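Local coordinates for translation initiation factor eIF2 assembly protein (Schizosaccharomyces pombe, PDB 4ZGP) that acts as an ATP-dependent chaperone that binds the gamma subunit of eIF2 and allows it to assemble with the alpha and beta subunits, at residues S119-A124 and L143-S148; E193-V198 and D242-V247. All coordinates share one frame; numbering follows the deposited sequence. Where two conformers were deposited one is given.

Interaction 1: residues S119-A124 and L143-S148. With ADP (adenosine-5'-diphosphate), chain C.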
ATOM      1  N   SER A 119      -4.379  -0.420   3.595  1.00 26.95           N
ATOM      2  CA  SER A 119      -4.288  -1.738   2.966  1.00 29.66           C
ATOM      3  C   SER A 119      -5.123  -1.895   1.689  1.00 28.01           C
ATOM      4  O   SER A 119      -6.310  -1.589   1.663  1.00 33.31           O
ATOM      5  CB  SER A 119      -4.702  -2.816   3.972  1.00 27.50           C
ATOM      6  OG  SER A 119      -4.002  -2.665   5.194  1.00 30.98           O
ATOM      7  N   THR A 120      -4.465  -2.360   0.642  1.00 23.73           N
ATOM      8  CA  THR A 120      -5.112  -2.726  -0.624  1.00 27.87           C
ATOM      9  C   THR A 120      -5.670  -4.142  -0.472  1.00 28.42           C
ATOM     10  O   THR A 120      -4.981  -5.009   0.058  1.00 30.55           O
ATOM     11  CB  THR A 120      -4.094  -2.625  -1.797  1.00 32.71           C
ATOM     12  OG1 THR A 120      -3.537  -1.298  -1.826  1.00 31.72           O
ATOM     13  CG2 THR A 120      -4.725  -2.931  -3.145  1.00 28.48           C
ATOM     14  N   PRO A 121      -6.921  -4.374  -0.922  1.00 27.76           N
ATOM     15  CA  PRO A 121      -7.595  -5.668  -0.749  1.00 29.05           C
ATOM     16  C   PRO A 121      -7.075  -6.726  -1.718  1.00 29.40           C
ATOM     17  O   PRO A 121      -7.825  -7.362  -2.466  1.00 30.84           O
ATOM     18  CB  PRO A 121      -9.073  -5.323  -1.011  1.00 29.43           C
ATOM     19  CG  PRO A 121      -9.032  -4.182  -1.958  1.00 30.43           C
ATOM     20  CD  PRO A 121      -7.822  -3.367  -1.515  1.00 27.61           C
ATOM     21  N   LYS A 122      -5.766  -6.918  -1.697  1.00 26.66           N
ATOM     22  CA  LYS A 122      -5.106  -7.849  -2.602  1.00 26.70           C
ATOM     23  C   LYS A 122      -5.499  -9.284  -2.256  1.00 31.50           C
ATOM     24  O   LYS A 122      -5.362 -10.200  -3.067  1.00 29.84           O
ATOM     25  CB  LYS A 122      -3.587  -7.685  -2.532  1.00 33.03           C
ATOM     26  CG  LYS A 122      -3.037  -7.773  -1.122  1.00 45.51           C
ATOM     27  CD  LYS A 122      -1.512  -7.842  -1.092  1.00 48.62           C
ATOM     28  CE  LYS A 122      -0.973  -7.767   0.337  1.00 50.00           C
ATOM     29  NZ  LYS A 122      -1.054  -6.391   0.928  1.00 47.12           N
ATOM     30  N   ASP A 123      -5.997  -9.467  -1.043  1.00 34.51           N
ATOM     31  CA  ASP A 123      -6.310 -10.806  -0.542  1.00 39.51           C
ATOM     32  C   ASP A 123      -7.687 -11.255  -0.969  1.00 36.61           C
ATOM     33  O   ASP A 123      -8.096 -12.382  -0.693  1.00 42.69           O
ATOM     34  CB  ASP A 123      -6.239 -10.832   0.976  1.00 34.82           C
ATOM     35  CG  ASP A 123      -7.293  -9.938   1.612  1.00 40.53           C
ATOM     36  OD1 ASP A 123      -7.261  -8.704   1.372  1.00 37.92           O
ATOM     37  OD2 ASP A 123      -8.165 -10.468   2.326  1.00 39.47           O
ATOM     38  N   ALA A 124      -8.412 -10.364  -1.627  1.00 40.82           N
ATOM     39  CA  ALA A 124      -9.835 -10.575  -1.828  1.00 36.01           C
ATOM     40  C   ALA A 124     -10.170 -10.835  -3.286  1.00 41.34           C
ATOM     41  O   ALA A 124     -11.320 -10.665  -3.705  1.00 38.28           O
ATOM     42  CB  ALA A 124     -10.623  -9.371  -1.306  1.00 37.62           C
ATOM     43  N   LEU A 143     -17.753  -4.382  -3.142  1.00 31.61           N
ATOM     44  CA  LEU A 143     -17.716  -5.823  -2.936  1.00 38.08           C
ATOM     45  C   LEU A 143     -16.291  -6.248  -2.579  1.00 37.77           C
ATOM     46  O   LEU A 143     -16.069  -7.009  -1.628  1.00 33.03           O
ATOM     47  CB  LEU A 143     -18.231  -6.540  -4.189  1.00 34.78           C
ATOM     48  CG  LEU A 143     -18.548  -8.028  -4.140  1.00 49.66           C
ATOM     49  CD1 LEU A 143     -19.828  -8.303  -4.915  1.00 50.55           C
ATOM     50  CD2 LEU A 143     -17.412  -8.782  -4.762  1.00 51.80           C
ATOM     51  N   LEU A 144     -15.320  -5.709  -3.311  1.00 32.48           N
ATOM     52  CA  LEU A 144     -13.923  -6.051  -3.072  1.00 30.60           C
ATOM     53  C   LEU A 144     -13.459  -5.587  -1.684  1.00 33.84           C
ATOM     54  O   LEU A 144     -12.802  -6.332  -0.952  1.00 30.00           O
ATOM     55  CB  LEU A 144     -13.044  -5.448  -4.172  1.00 31.61           C
ATOM     56  CG  LEU A 144     -11.556  -5.791  -4.227  1.00 36.53           C
ATOM     57  CD1 LEU A 144     -11.315  -7.301  -4.374  1.00 34.02           C
ATOM     58  CD2 LEU A 144     -10.910  -5.051  -5.386  1.00 31.98           C
ATOM     59  N   LEU A 145     -13.816  -4.365  -1.310  1.00 34.68           N
ATOM     60  CA  LEU A 145     -13.424  -3.854   0.002  1.00 30.85           C
ATOM     61  C   LEU A 145     -14.082  -4.612   1.145  1.00 34.27           C
ATOM     62  O   LEU A 145     -13.459  -4.843   2.180  1.00 34.60           O
ATOM     63  CB  LEU A 145     -13.764  -2.365   0.134  1.00 32.36           C
ATOM     64  CG  LEU A 145     -12.992  -1.413  -0.784  1.00 31.58           C
ATOM     65  CD1 LEU A 145     -13.479   0.013  -0.560  1.00 23.74           C
ATOM     66  CD2 LEU A 145     -11.493  -1.516  -0.531  1.00 28.39           C
ATOM     67  N   LYS A 146     -15.350  -4.970   0.967  1.00 30.81           N
ATOM     68  CA  LYS A 146     -16.089  -5.686   2.006  1.00 37.56           C
ATOM     69  C   LYS A 146     -15.502  -7.078   2.275  1.00 42.17           C
ATOM     70  O   LYS A 146     -15.617  -7.598   3.389  1.00 41.92           O
ATOM     71  CB  LYS A 146     -17.570  -5.806   1.616  1.00 40.70           C
ATOM     72  CG  LYS A 146     -18.485  -6.264   2.741  1.00 47.66           C
ATOM     73  CD  LYS A 146     -19.910  -6.497   2.251  1.00 52.53           C
ATOM     74  CE  LYS A 146     -20.200  -7.986   2.070  1.00 60.87           C
ATOM     75  NZ  LYS A 146     -21.610  -8.254   1.662  1.00 65.64           N
ATOM     76  N   SER A 147     -14.860  -7.673   1.272  1.00 36.94           N
ATOM     77  CA  SER A 147     -14.432  -9.072   1.391  1.00 39.31           C
ATOM     78  C   SER A 147     -12.991  -9.243   1.849  1.00 37.08           C
ATOM     79  O   SER A 147     -12.520 -10.369   2.033  1.00 40.15           O
ATOM     80  CB  SER A 147     -14.618  -9.784   0.059  1.00 38.00           C
ATOM     81  OG  SER A 147     -15.887  -9.471  -0.461  1.00 38.36           O
ATOM     82  N   SER A 148     -12.286  -8.133   2.027  1.00 32.47           N
ATOM     83  CA  SER A 148     -10.878  -8.191   2.394  1.00 30.92           C
ATOM     84  C   SER A 148     -10.621  -8.262   3.890  1.00 30.05           C
ATOM     85  O   SER A 148     -11.146  -7.437   4.652  1.00 32.41           O
ATOM     86  CB  SER A 148     -10.143  -6.969   1.840  1.00 32.28           C
ATOM     87  OG  SER A 148      -8.813  -6.940   2.329  1.00 35.38           O
TER
HETATM   88  PB  ADP C 301       0.022  -3.201  -0.300  0.69 45.51           P
HETATM   89  O1B ADP C 301       1.188  -2.258  -0.045  0.69 40.65           O
HETATM   90  O2B ADP C 301      -1.033  -3.184   0.791  0.69 37.78           O
HETATM   91  O3B ADP C 301       0.511  -4.551  -0.784  0.69 37.41           O
HETATM   92  PA  ADP C 301      -0.254  -1.897  -2.873  0.69 35.58           P
HETATM   93  O1A ADP C 301       1.248  -1.817  -2.755  0.69 42.32           O
HETATM   94  O2A ADP C 301      -1.118  -0.679  -3.156  0.69 36.30           O
HETATM   95  O3A ADP C 301      -0.842  -2.578  -1.530  0.69 44.21           O
HETATM   96  O5' ADP C 301      -0.563  -2.978  -4.019  0.69 44.51           O
HETATM   97  C5' ADP C 301      -0.978  -4.313  -3.729  0.69 38.19           C
HETATM   98  C4' ADP C 301      -0.897  -5.041  -5.059  0.69 41.03           C
HETATM   99  O4' ADP C 301      -1.993  -4.639  -5.883  0.69 37.77           O
HETATM  100  C3' ADP C 301       0.369  -4.650  -5.805  0.69 38.87           C
HETATM  101  O3' ADP C 301       1.381  -5.652  -5.663  0.69 41.30           O
HETATM  102  C2' ADP C 301      -0.055  -4.489  -7.249  0.69 41.25           C
HETATM  103  O2' ADP C 301       0.281  -5.648  -8.017  0.69 45.64           O
HETATM  104  C1' ADP C 301      -1.562  -4.341  -7.215  0.69 36.94           C
HETATM  105  N9  ADP C 301      -1.877  -2.923  -7.518  0.69 36.80           N
HETATM  106  C8  ADP C 301      -1.758  -1.895  -6.649  0.69 36.24           C
HETATM  107  N7  ADP C 301      -2.123  -0.722  -7.235  0.69 39.00           N
HETATM  108  C5  ADP C 301      -2.486  -0.996  -8.509  0.69 34.50           C
HETATM  109  C6  ADP C 301      -2.984  -0.213  -9.663  0.69 34.40           C
HETATM  110  N6  ADP C 301      -3.157   1.129  -9.540  0.69 32.35           N
HETATM  111  N1  ADP C 301      -3.252  -0.877 -10.820  0.69 28.14           N
HETATM  112  C2  ADP C 301      -3.079  -2.214 -10.908  0.69 35.16           C
HETATM  113  N3  ADP C 301      -2.631  -2.990  -9.898  0.69 37.18           N
HETATM  114  C4  ADP C 301      -2.325  -2.448  -8.690  0.69 39.63           C
HETATM  115  O   HOH W   1     -10.265 -11.857   1.808  1.00 41.46           O

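Interaction 2: residues E193-V198 and D242-V247. With ADP (adenosine-5'-diphosphate), chain C.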
ATOM      1  N   GLU A 193       7.864  -5.139  -9.717  1.00 26.14           N
ATOM      2  CA  GLU A 193       7.541  -4.402  -8.505  0.54 25.81           C
ATOM      3  C   GLU A 193       8.465  -4.864  -7.382  1.00 25.28           C
ATOM      4  O   GLU A 193       8.824  -6.042  -7.296  1.00 25.16           O
ATOM      5  CB  GLU A 193       6.074  -4.578  -8.109  0.54 29.08           C
ATOM      6  CG  GLU A 193       5.488  -3.309  -7.511  0.54 30.40           C
ATOM      7  CD  GLU A 193       4.351  -3.554  -6.555  0.54 32.85           C
ATOM      8  OE1 GLU A 193       3.604  -4.541  -6.749  0.54 31.43           O
ATOM      9  OE2 GLU A 193       4.215  -2.753  -5.609  0.54 27.58           O
ATOM     10  N   PHE A 194       8.864  -3.921  -6.534  1.00 22.24           N
ATOM     11  CA  PHE A 194       9.821  -4.244  -5.471  1.00 21.88           C
ATOM     12  C   PHE A 194       9.357  -3.685  -4.138  1.00 23.92           C
ATOM     13  O   PHE A 194       8.640  -2.690  -4.088  1.00 20.60           O
ATOM     14  CB  PHE A 194      11.220  -3.682  -5.790  1.00 21.72           C
ATOM     15  CG  PHE A 194      11.795  -4.195  -7.073  1.00 23.33           C
ATOM     16  CD1 PHE A 194      12.523  -5.378  -7.092  1.00 23.84           C
ATOM     17  CD2 PHE A 194      11.566  -3.517  -8.270  1.00 22.21           C
ATOM     18  CE1 PHE A 194      13.047  -5.884  -8.294  1.00 27.71           C
ATOM     19  CE2 PHE A 194      12.104  -4.012  -9.484  1.00 24.79           C
ATOM     20  CZ  PHE A 194      12.842  -5.185  -9.487  1.00 28.20           C
ATOM     21  N   ARG A 195       9.816  -4.309  -3.061  1.00 21.27           N
ATOM     22  CA  ARG A 195       9.582  -3.786  -1.727  1.00 16.68           C
ATOM     23  C   ARG A 195      10.930  -3.378  -1.145  1.00 22.78           C
ATOM     24  O   ARG A 195      11.877  -4.150  -1.204  1.00 21.11           O
ATOM     25  CB  ARG A 195       8.897  -4.824  -0.852  1.00 19.06           C
ATOM     26  CG  ARG A 195       8.738  -4.369   0.596  1.00 22.07           C
ATOM     27  CD  ARG A 195       7.567  -5.057   1.281  1.00 22.36           C
ATOM     28  NE  ARG A 195       6.277  -4.604   0.763  1.00 22.89           N
ATOM     29  CZ  ARG A 195       5.103  -5.005   1.236  1.00 29.51           C
ATOM     30  NH1 ARG A 195       5.061  -5.894   2.219  1.00 26.32           N
ATOM     31  NH2 ARG A 195       3.964  -4.518   0.722  1.00 27.22           N
ATOM     32  N   CYS A 196      10.998  -2.168  -0.586  1.00 20.97           N
ATOM     33  CA  CYS A 196      12.268  -1.490  -0.326  1.00 19.16           C
ATOM     34  C   CYS A 196      12.297  -1.016   1.113  1.00 23.27           C
ATOM     35  O   CYS A 196      11.397  -0.317   1.589  1.00 20.49           O
ATOM     36  CB  CYS A 196      12.466  -0.309  -1.279  1.00 21.86           C
ATOM     37  SG  CYS A 196      12.165  -0.716  -3.035  1.00 25.15           S
ATOM     38  N   PHE A 197      13.357  -1.396   1.805  1.00 20.20           N
ATOM     39  CA  PHE A 197      13.408  -1.252   3.238  1.00 21.81           C
ATOM     40  C   PHE A 197      14.417  -0.175   3.596  1.00 20.90           C
ATOM     41  O   PHE A 197      15.546  -0.168   3.106  1.00 22.22           O
ATOM     42  CB  PHE A 197      13.776  -2.598   3.880  1.00 22.61           C
ATOM     43  CG  PHE A 197      12.792  -3.688   3.584  1.00 22.58           C
ATOM     44  CD1 PHE A 197      12.915  -4.466   2.441  1.00 19.72           C
ATOM     45  CD2 PHE A 197      11.757  -3.953   4.457  1.00 22.61           C
ATOM     46  CE1 PHE A 197      12.001  -5.484   2.182  1.00 17.23           C
ATOM     47  CE2 PHE A 197      10.844  -4.964   4.197  1.00 21.43           C
ATOM     48  CZ  PHE A 197      10.965  -5.730   3.067  1.00 19.50           C
ATOM     49  N   VAL A 198      13.977   0.750   4.438  1.00 23.49           N
ATOM     50  CA  VAL A 198      14.726   1.942   4.739  1.00 22.34           C
ATOM     51  C   VAL A 198      14.934   2.042   6.242  1.00 22.20           C
ATOM     52  O   VAL A 198      13.986   1.951   7.003  1.00 20.75           O
ATOM     53  CB  VAL A 198      13.988   3.218   4.257  1.00 22.41           C
ATOM     54  CG1 VAL A 198      14.772   4.450   4.650  1.00 22.81           C
ATOM     55  CG2 VAL A 198      13.761   3.177   2.748  1.00 20.47           C
ATOM     56  N   ASP A 242      12.751   5.280   9.527  1.00 23.68           N
ATOM     57  CA  ASP A 242      12.605   3.893   9.094  1.00 27.77           C
ATOM     58  C   ASP A 242      11.212   3.651   8.505  1.00 25.06           C
ATOM     59  O   ASP A 242      10.203   3.986   9.128  1.00 29.71           O
ATOM     60  CB  ASP A 242      12.804   2.918  10.252  1.00 23.74           C
ATOM     61  CG  ASP A 242      13.988   3.280  11.159  1.00 28.12           C
ATOM     62  OD1 ASP A 242      14.971   3.896  10.704  1.00 31.14           O
ATOM     63  OD2 ASP A 242      13.924   2.909  12.348  1.00 41.53           O
ATOM     64  N   PHE A 243      11.162   3.053   7.320  1.00 25.89           N
ATOM     65  CA  PHE A 243       9.878   2.751   6.692  1.00 22.71           C
ATOM     66  C   PHE A 243      10.101   1.783   5.535  1.00 19.71           C
ATOM     67  O   PHE A 243      11.235   1.417   5.232  1.00 20.34           O
ATOM     68  CB  PHE A 243       9.175   4.054   6.216  1.00 18.15           C
ATOM     69  CG  PHE A 243       9.967   4.874   5.210  1.00 21.53           C
ATOM     70  CD1 PHE A 243      10.926   5.786   5.628  1.00 22.35           C
ATOM     71  CD2 PHE A 243       9.731   4.744   3.835  1.00 27.34           C
ATOM     72  CE1 PHE A 243      11.637   6.566   4.706  1.00 23.03           C
ATOM     73  CE2 PHE A 243      10.446   5.515   2.904  1.00 25.27           C
ATOM     74  CZ  PHE A 243      11.393   6.427   3.338  1.00 25.47           C
ATOM     75  N   VAL A 244       9.009   1.356   4.904  1.00 22.11           N
ATOM     76  CA  VAL A 244       9.091   0.403   3.803  1.00 15.65           C
ATOM     77  C   VAL A 244       8.313   0.980   2.633  1.00 20.46           C
ATOM     78  O   VAL A 244       7.177   1.361   2.830  1.00 21.14           O
ATOM     79  CB  VAL A 244       8.498  -0.942   4.206  1.00 19.40           C
ATOM     80  CG1 VAL A 244       8.609  -1.948   3.064  1.00 21.06           C
ATOM     81  CG2 VAL A 244       9.195  -1.479   5.514  1.00 21.84           C
ATOM     82  N   PHE A 245       8.905   1.060   1.447  1.00 17.83           N
ATOM     83  CA  PHE A 245       8.135   1.607   0.321  1.00 18.27           C
ATOM     84  C   PHE A 245       8.098   0.613  -0.823  1.00 21.21           C
ATOM     85  O   PHE A 245       9.047  -0.135  -1.025  1.00 21.67           O
ATOM     86  CB  PHE A 245       8.667   3.000  -0.117  1.00 15.13           C
ATOM     87  CG  PHE A 245      10.053   3.031  -0.732  1.00 20.36           C
ATOM     88  CD1 PHE A 245      11.185   3.107   0.055  1.00 20.09           C
ATOM     89  CD2 PHE A 245      10.213   3.122  -2.104  1.00 24.29           C
ATOM     90  CE1 PHE A 245      12.453   3.200  -0.529  1.00 21.49           C
ATOM     91  CE2 PHE A 245      11.475   3.216  -2.694  1.00 24.80           C
ATOM     92  CZ  PHE A 245      12.593   3.245  -1.915  1.00 22.85           C
ATOM     93  N   ASP A 246       6.954   0.549  -1.521  1.00 19.29           N
ATOM     94  CA  ASP A 246       6.809  -0.359  -2.656  1.00 20.98           C
ATOM     95  C   ASP A 246       6.968   0.452  -3.923  1.00 22.08           C
ATOM     96  O   ASP A 246       6.519   1.597  -3.990  1.00 19.64           O
ATOM     97  CB  ASP A 246       5.449  -1.078  -2.654  1.00 19.92           C
ATOM     98  CG  ASP A 246       5.312  -2.064  -1.500  1.00 28.61           C
ATOM     99  OD1 ASP A 246       6.345  -2.498  -0.950  1.00 29.41           O
ATOM    100  OD2 ASP A 246       4.176  -2.396  -1.135  1.00 32.95           O
ATOM    101  N   VAL A 247       7.645  -0.116  -4.914  1.00 22.61           N
ATOM    102  CA  VAL A 247       7.893   0.606  -6.157  0.66 22.26           C
ATOM    103  C   VAL A 247       7.582  -0.255  -7.361  1.00 24.94           C
ATOM    104  O   VAL A 247       7.755  -1.457  -7.322  1.00 25.88           O
ATOM    105  CB  VAL A 247       9.342   1.069  -6.267  0.66 25.90           C
ATOM    106  CG1 VAL A 247       9.599   2.088  -5.248  0.66 23.73           C
ATOM    107  CG2 VAL A 247      10.301  -0.106  -6.108  0.66 20.75           C
TER
HETATM  108  PB  ADP C 301       0.022  -3.201  -0.300  0.69 45.51           P
HETATM  109  O1B ADP C 301       1.188  -2.258  -0.045  0.69 40.65           O
HETATM  110  O2B ADP C 301      -1.033  -3.184   0.791  0.69 37.78           O
HETATM  111  O3B ADP C 301       0.511  -4.551  -0.784  0.69 37.41           O
HETATM  112  PA  ADP C 301      -0.254  -1.897  -2.873  0.69 35.58           P
HETATM  113  O1A ADP C 301       1.248  -1.817  -2.755  0.69 42.32           O
HETATM  114  O2A ADP C 301      -1.118  -0.679  -3.156  0.69 36.30           O
HETATM  115  O3A ADP C 301      -0.842  -2.578  -1.530  0.69 44.21           O
HETATM  116  O5' ADP C 301      -0.563  -2.978  -4.019  0.69 44.51           O
HETATM  117  C5' ADP C 301      -0.978  -4.313  -3.729  0.69 38.19           C
HETATM  118  C4' ADP C 301      -0.897  -5.041  -5.059  0.69 41.03           C
HETATM  119  O4' ADP C 301      -1.993  -4.639  -5.883  0.69 37.77           O
HETATM  120  C3' ADP C 301       0.369  -4.650  -5.805  0.69 38.87           C
HETATM  121  O3' ADP C 301       1.381  -5.652  -5.663  0.69 41.30           O
HETATM  122  C2' ADP C 301      -0.055  -4.489  -7.249  0.69 41.25           C
HETATM  123  O2' ADP C 301       0.281  -5.648  -8.017  0.69 45.64           O
HETATM  124  C1' ADP C 301      -1.562  -4.341  -7.215  0.69 36.94           C
HETATM  125  N9  ADP C 301      -1.877  -2.923  -7.518  0.69 36.80           N
HETATM  126  C8  ADP C 301      -1.758  -1.895  -6.649  0.69 36.24           C
HETATM  127  N7  ADP C 301      -2.123  -0.722  -7.235  0.69 39.00           N
HETATM  128  C5  ADP C 301      -2.486  -0.996  -8.509  0.69 34.50           C
HETATM  129  C6  ADP C 301      -2.984  -0.213  -9.663  0.69 34.40           C
HETATM  130  N6  ADP C 301      -3.157   1.129  -9.540  0.69 32.35           N
HETATM  131  N1  ADP C 301      -3.252  -0.877 -10.820  0.69 28.14           N
HETATM  132  C2  ADP C 301      -3.079  -2.214 -10.908  0.69 35.16           C
HETATM  133  N3  ADP C 301      -2.631  -2.990  -9.898  0.69 37.18           N
HETATM  134  C4  ADP C 301      -2.325  -2.448  -8.690  0.69 39.63           C

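Interaction 1: residues S119-A124 and L143-S148
Pro121 and Ala124 bring the apolar side of a loop against the end of helix 138-146. The proline ring reaches Leu144 at about a right angle, CG to CG 3.8 Å, and its CG also lies 3.9 Å from Leu145 CD2. Pro121 CB and Ser148 CB are pressed together at 3.5 Å, closer than carbons usually sit. With its CG anti to the backbone N (chi1 -173°), Leu144 sends its branch toward the loop, where CD1 lies 3.8 Å from Ala124 CB.

The polar contacts gather at Asp123 and Ser148. Ser148 OG donates to the syn lone pair of Asp123 OD1 at 2.5 Å and also receives the backbone N of Val151, as befits the N-cap residue of helix 149-157. Asp123 OD2 takes the Asp149 N-H, and a water lies between this oxygen and Ser147 O.

An inverse gamma turn pivots on Pro121, with Lys122 N bonded to Thr120 O. In this ATP-grasp protein Pro121 points toward helix 138-146, while the flanking Thr120 and Lys122 point away from it and contact ADP. Lys122 NZ, on a chain bent at chi4 (-74°), donates to ADP O3B at 3.0 Å, while Phe150 makes a cation-pi contact with this lysine. Thr120 OG1 sits 2.8 Å from ADP O2A.

Interaction 2: residues E193-V198 and D242-V247
Arg195 and Asp246 face each other as a non-hydrogen-bonded pair of antiparallel strands, their side chains running alongside each other in the same direction. The arginine's CB passes 3.5 Å from Asp246 OD1; CG, anti to the backbone N (chi1 175°), touches Val244 CG1, also at 3.5 Å. CD stays beside this methyl, and the chain then bends at chi3 (-70°), turning the guanidinium side-on to the carboxylate. Arg195 NE donates to Asp246 OD1 at 2.7 Å and NH2 to OD2 of the same aspartate at 2.8 Å, each on a syn lone pair, with the two planes only 3° apart. NH1 goes on to Asp267 O.

This ladder belongs to the five-stranded mixed sheet of the ATP-grasp fold, and the salt bridge lies on its nucleotide side: Asp246 OD2, also paired with Arg209, is 3.2 Å from ADP O1B. A leucine here, with no N-H to offer, would probably leave Asp246 OD1 without its donor and OD2 to Arg209, and the carboxylate freer to turn beside the phosphate. Glu193 OE1 accepts from ADP O3' at 2.7 Å, its OE2 salt-bridged to Arg209.

On the other face, packed against helix 221-233, Cys196 CB sits 3.6 Å from the Phe245 ring centroid in a CH-pi contact, and Val198 CB lies over the centre of the Phe243 ring.

Overall arrangement
Both segments of interaction 1 precede those of interaction 2 along the chain, and the two contacts lie on opposite sides of its centre, about 21 Å apart between centres. Their nearest atoms are about 5 Å apart and do not touch; ADP meets both. The loop of interaction 1 follows strand 112-115, an outer strand of the three-stranded antiparallel sheet, and packs on helix 138-146, whereas interaction 2 joins neighbouring inner strands of the five-stranded sheet. The pair thus illustrates the ATP-grasp principle of gripping a nucleotide between two alpha+beta domains: a loop of one brings Thr120 and Lys122 to ADP, and the sheet of the other presents Glu193, Arg195 and Asp246.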